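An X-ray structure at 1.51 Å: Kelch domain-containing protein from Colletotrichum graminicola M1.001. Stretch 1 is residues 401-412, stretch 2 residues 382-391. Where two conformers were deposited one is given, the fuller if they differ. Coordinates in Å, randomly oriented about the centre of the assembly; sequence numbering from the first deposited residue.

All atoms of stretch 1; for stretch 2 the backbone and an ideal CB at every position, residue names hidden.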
# COMPACT_ATOMS: atom_id res chain seq x y z
N ILE A 401 8.09 13.75 19.45
CA ILE A 401 6.86 14.45 19.11
C ILE A 401 6.00 14.39 20.37
O ILE A 401 5.73 13.30 20.90
CB ILE A 401 6.10 13.76 18.01
CG1 ILE A 401 6.90 13.76 16.73
CG2 ILE A 401 4.79 14.51 17.68
CD1 ILE A 401 6.18 12.93 15.64
N THR A 402 5.55 15.54 20.85
CA THR A 402 4.59 15.59 21.90
C THR A 402 3.18 15.74 21.27
O THR A 402 2.96 16.68 20.48
CB THR A 402 4.86 16.73 22.90
OG1 THR A 402 6.15 16.50 23.50
CG2 THR A 402 3.83 16.75 24.00
N ILE A 403 2.28 14.85 21.67
CA ILE A 403 0.93 14.73 21.16
C ILE A 403 0.05 15.23 22.30
O ILE A 403 0.10 14.62 23.36
CB ILE A 403 0.60 13.30 20.82
CG1 ILE A 403 1.60 12.71 19.82
CG2 ILE A 403 -0.87 13.21 20.32
CD1 ILE A 403 1.90 11.26 19.99
N THR A 404 -0.76 16.23 22.07
CA THR A 404 -1.69 16.66 23.18
C THR A 404 -3.11 16.25 22.78
O THR A 404 -3.57 16.64 21.73
CB THR A 404 -1.62 18.16 23.32
OG1 THR A 404 -0.26 18.53 23.61
CG2 THR A 404 -2.51 18.61 24.45
N MET A 405 -3.72 15.45 23.61
CA MET A 405 -5.07 14.91 23.46
C MET A 405 -6.04 15.87 24.07
O MET A 405 -5.77 16.50 25.10
CB MET A 405 -5.20 13.54 24.09
CG MET A 405 -4.16 12.52 23.59
SD MET A 405 -4.18 12.34 21.78
CE MET A 405 -5.84 11.70 21.59
N GLN A 406 -7.22 15.91 23.49
CA GLN A 406 -8.32 16.75 24.00
C GLN A 406 -8.77 16.36 25.39
O GLN A 406 -8.99 17.27 26.24
CB GLN A 406 -9.46 16.68 23.00
CG GLN A 406 -10.66 17.57 23.40
CD GLN A 406 -11.73 17.39 22.34
OE1 GLN A 406 -11.60 17.93 21.30
NE2 GLN A 406 -12.63 16.47 22.54
N ASP A 407 -8.92 15.07 25.63
CA ASP A 407 -9.47 14.48 26.84
C ASP A 407 -8.38 13.65 27.55
O ASP A 407 -7.69 12.84 26.95
CB ASP A 407 -10.64 13.54 26.51
CG ASP A 407 -11.55 14.07 25.39
OD1 ASP A 407 -12.26 15.05 25.75
OD2 ASP A 407 -11.51 13.58 24.16
N ALA A 408 -8.27 13.73 28.86
CA ALA A 408 -7.33 12.88 29.63
C ALA A 408 -7.66 11.45 29.50
O ALA A 408 -8.82 11.06 29.46
CB ALA A 408 -7.33 13.29 31.10
N GLY A 409 -6.65 10.61 29.43
CA GLY A 409 -6.84 9.22 29.43
C GLY A 409 -5.52 8.45 29.36
O GLY A 409 -4.48 9.06 29.38
N ALA A 410 -5.63 7.15 29.23
CA ALA A 410 -4.51 6.26 29.00
C ALA A 410 -4.56 5.95 27.47
O ALA A 410 -5.49 5.35 26.99
CB ALA A 410 -4.64 4.98 29.81
N TYR A 411 -3.57 6.40 26.75
CA TYR A 411 -3.56 6.25 25.32
C TYR A 411 -2.39 5.38 24.84
O TYR A 411 -1.29 5.36 25.49
CB TYR A 411 -3.38 7.59 24.66
CG TYR A 411 -4.58 8.51 24.79
CD1 TYR A 411 -5.70 8.35 23.95
CD2 TYR A 411 -4.68 9.42 25.81
CE1 TYR A 411 -6.83 9.15 24.11
CE2 TYR A 411 -5.82 10.20 25.93
CZ TYR A 411 -6.86 10.06 25.05
OH TYR A 411 -7.94 10.93 25.17
N THR A 412 -2.62 4.71 23.73
CA THR A 412 -1.51 4.13 22.91
C THR A 412 -1.49 4.80 21.57
O THR A 412 -2.38 5.54 21.22
CB THR A 412 -1.69 2.63 22.71
OG1 THR A 412 -2.97 2.36 22.09
CG2 THR A 412 -1.61 1.83 24.06
N UNK A 382 -18.66 4.84 18.40
CA UNK A 382 -17.98 5.28 19.59
C UNK A 382 -17.61 6.76 19.56
O UNK A 382 -17.38 7.38 18.52
CB UNK A 382 -16.72 4.44 19.80
N UNK A 383 -17.48 7.28 20.80
CA UNK A 383 -16.97 8.60 20.97
C UNK A 383 -15.45 8.46 20.83
O UNK A 383 -14.84 7.62 21.48
CB UNK A 383 -17.39 9.21 22.31
N UNK A 384 -14.89 9.21 19.94
CA UNK A 384 -13.46 9.07 19.59
C UNK A 384 -12.66 10.09 20.34
O UNK A 384 -13.08 11.25 20.46
CB UNK A 384 -13.23 9.23 18.09
N UNK A 385 -11.40 9.74 20.68
CA UNK A 385 -10.51 10.78 21.16
C UNK A 385 -10.08 11.71 20.03
O UNK A 385 -10.32 11.42 18.85
CB UNK A 385 -9.28 10.16 21.83
N UNK A 386 -9.49 12.84 20.38
CA UNK A 386 -9.07 13.87 19.45
C UNK A 386 -7.60 14.32 19.78
O UNK A 386 -7.33 14.67 20.91
CB UNK A 386 -10.04 15.05 19.51
N UNK A 387 -6.76 14.38 18.75
CA UNK A 387 -5.45 15.04 18.89
C UNK A 387 -5.66 16.53 18.70
O UNK A 387 -6.09 16.96 17.59
CB UNK A 387 -4.43 14.50 17.89
N UNK A 388 -5.40 17.26 19.81
CA UNK A 388 -5.48 18.73 19.92
C UNK A 388 -4.23 19.43 19.37
O UNK A 388 -4.30 20.48 18.73
CB UNK A 388 -5.69 19.13 21.38
N UNK A 389 -3.06 18.83 19.57
CA UNK A 389 -1.85 19.42 18.98
C UNK A 389 -0.74 18.37 18.73
O UNK A 389 -0.75 17.32 19.35
CB UNK A 389 -1.32 20.52 19.90
N UNK A 390 0.16 18.67 17.80
CA UNK A 390 1.48 18.01 17.73
C UNK A 390 2.50 19.11 17.93
O UNK A 390 2.35 20.26 17.43
CB UNK A 390 1.70 17.27 16.41
N UNK A 391 3.60 18.75 18.59
CA UNK A 391 4.69 19.70 18.77
C UNK A 391 5.47 19.97 17.54
O UNK A 391 6.25 20.96 17.49
CB UNK A 391 5.65 19.20 19.86

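Stretch 2 runs antiparallel to the strand 401-405, so its later positions face the start of stretch 1 and its earlier ones face the loop after Met-405.

Position 382 has nothing of stretch 1 near its ideal CB. Many residues would suit it. It is Ala-382.

At position 383 CA-to-CB points sideways into open space. The carboxylate of Asp-407 lies beyond, so a long basic side chain could profit. Lys-383 does so: its NZ stands 3.9 Å from Asp-407 OD2, a long salt bridge. A water accepts from Lys-383 NZ and donates to Asp-407 OD1, giving a second link.

Position 384 points away from stretch 1, which sets no demand. Arg-384 has its guanidinium hydrogen-bonded elsewhere in the structure.

At position 385 phi is -72° and psi 167°, values that proline tolerates. The ideal CB is a tight 3.5 Å from Tyr-411 CE1 and 3.8 Å from Met-405 CE. A compact apolar residue fits. Pro-385 places CB at the edge of the Tyr-411 ring, 3.5 Å from Tyr-411 CE1, and 3.9 Å from Met-405 CE.

Position 386 has extended angles and points toward stretch 1. Its ideal CB is 3.7 Å from Gln-406 OE1. A beta-branched or small polar residue would suit. Val-386 packs against the Gln-406 side chain. Its backbone does more: Gln-406 N donates to Val-386 O at 2.9 Å, and a water accepts from Val-386 N and donates to Asp-407 OD2.

Position 387 points away, yet Ile-403 CG2 and Met-405 SD each lie 4.5 Å from its ideal CB. An aliphatic residue is favoured. Ile-387 brings CG2 to 3.9 Å from Ile-403 CG2 and CG1 to 3.7 Å from Met-405 SD.

Position 388 has phi -80° and psi -37°, out of the extended range, at a beta bulge. The register shifts by one here, and Thr-404 O accepts from the backbone N of both 388 and 389. The N of 388 lies 2.7 Å from Thr-404 O. The N of 389 lies 3.1 Å from Thr-404 O. The ideal CB is a tight 3.3 Å from Thr-404 O, but space opens beyond, so a flexible polar chain suits. Gln-388 extends with chi1 and chi2 both t, its OE1 3.7 Å from Thr-404 CG2.

Position 389 pairs with Thr-404 and shares its sheet face. Thr-404 OG1 invites a small polar residue, serine or threonine. In Ser-389, OG lies 3.1 Å from Thr-404 OG1, and one water contacts both hydroxyls. Thr-404 N donates to Ser-389 O at 2.9 Å.

Position 390 lies on the face carrying Ile-403, with Ile-401 CG2 4.3 Å from its ideal CB. Leucine, isoleucine or valine would suit. Leu-390 sets CD2 3.8 Å from Ile-403 CG1 and 4.2 Å from Ile-401 CG2.

Position 391 points toward stretch 1, where Thr-402 N offers a donor. A short acceptor such as serine, asparagine or aspartate would suit. Ser-391, chi1 p, accepts from Thr-402 N through OG at 2.8 Å, while Ser-391 N donates to Thr-402 O at 2.9 Å.

Stretch 2 (382-391) AKRPVIQSLS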
# COMPACT_ATOMS: atom_id res chain seq x y z
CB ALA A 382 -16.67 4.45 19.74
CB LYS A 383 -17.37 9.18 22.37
CG LYS A 383 -16.59 10.43 22.75
CD LYS A 383 -17.09 11.59 21.95
CE LYS A 383 -16.46 12.91 22.44
NZ LYS A 383 -15.00 12.80 22.65
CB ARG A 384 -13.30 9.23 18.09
CG ARG A 384 -14.07 8.21 17.29
CD ARG A 384 -13.97 8.37 15.78
NE ARG A 384 -12.63 8.09 15.31
CZ ARG A 384 -12.32 7.83 14.06
NH1 ARG A 384 -13.29 7.95 13.12
NH2 ARG A 384 -11.10 7.52 13.73
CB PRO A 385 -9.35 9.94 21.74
CG PRO A 385 -9.30 8.73 20.90
CD PRO A 385 -10.73 8.44 20.48
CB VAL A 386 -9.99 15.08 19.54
CG1 VAL A 386 -9.52 16.21 18.67
CG2 VAL A 386 -11.46 14.66 19.16
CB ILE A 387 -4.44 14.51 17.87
CG1 ILE A 387 -4.24 13.05 18.14
CG2 ILE A 387 -3.11 15.36 17.95
CD1 ILE A 387 -3.31 12.38 17.12
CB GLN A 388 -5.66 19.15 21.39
CG GLN A 388 -5.85 20.68 21.54
CD GLN A 388 -5.79 21.16 22.97
OE1 GLN A 388 -5.66 20.37 23.90
NE2 GLN A 388 -5.87 22.47 23.17
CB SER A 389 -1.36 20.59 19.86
OG SER A 389 -0.88 20.16 21.10
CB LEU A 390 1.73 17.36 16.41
CG LEU A 390 0.80 16.27 15.98
CD1 LEU A 390 1.24 15.69 14.67
CD2 LEU A 390 0.72 15.14 17.03
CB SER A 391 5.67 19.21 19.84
OG SER A 391 6.19 17.95 19.48
O HOH W 1 -14.68 15.40 24.53
O HOH W 2 -9.13 12.93 23.43
O HOH W 3 1.60 18.87 21.55
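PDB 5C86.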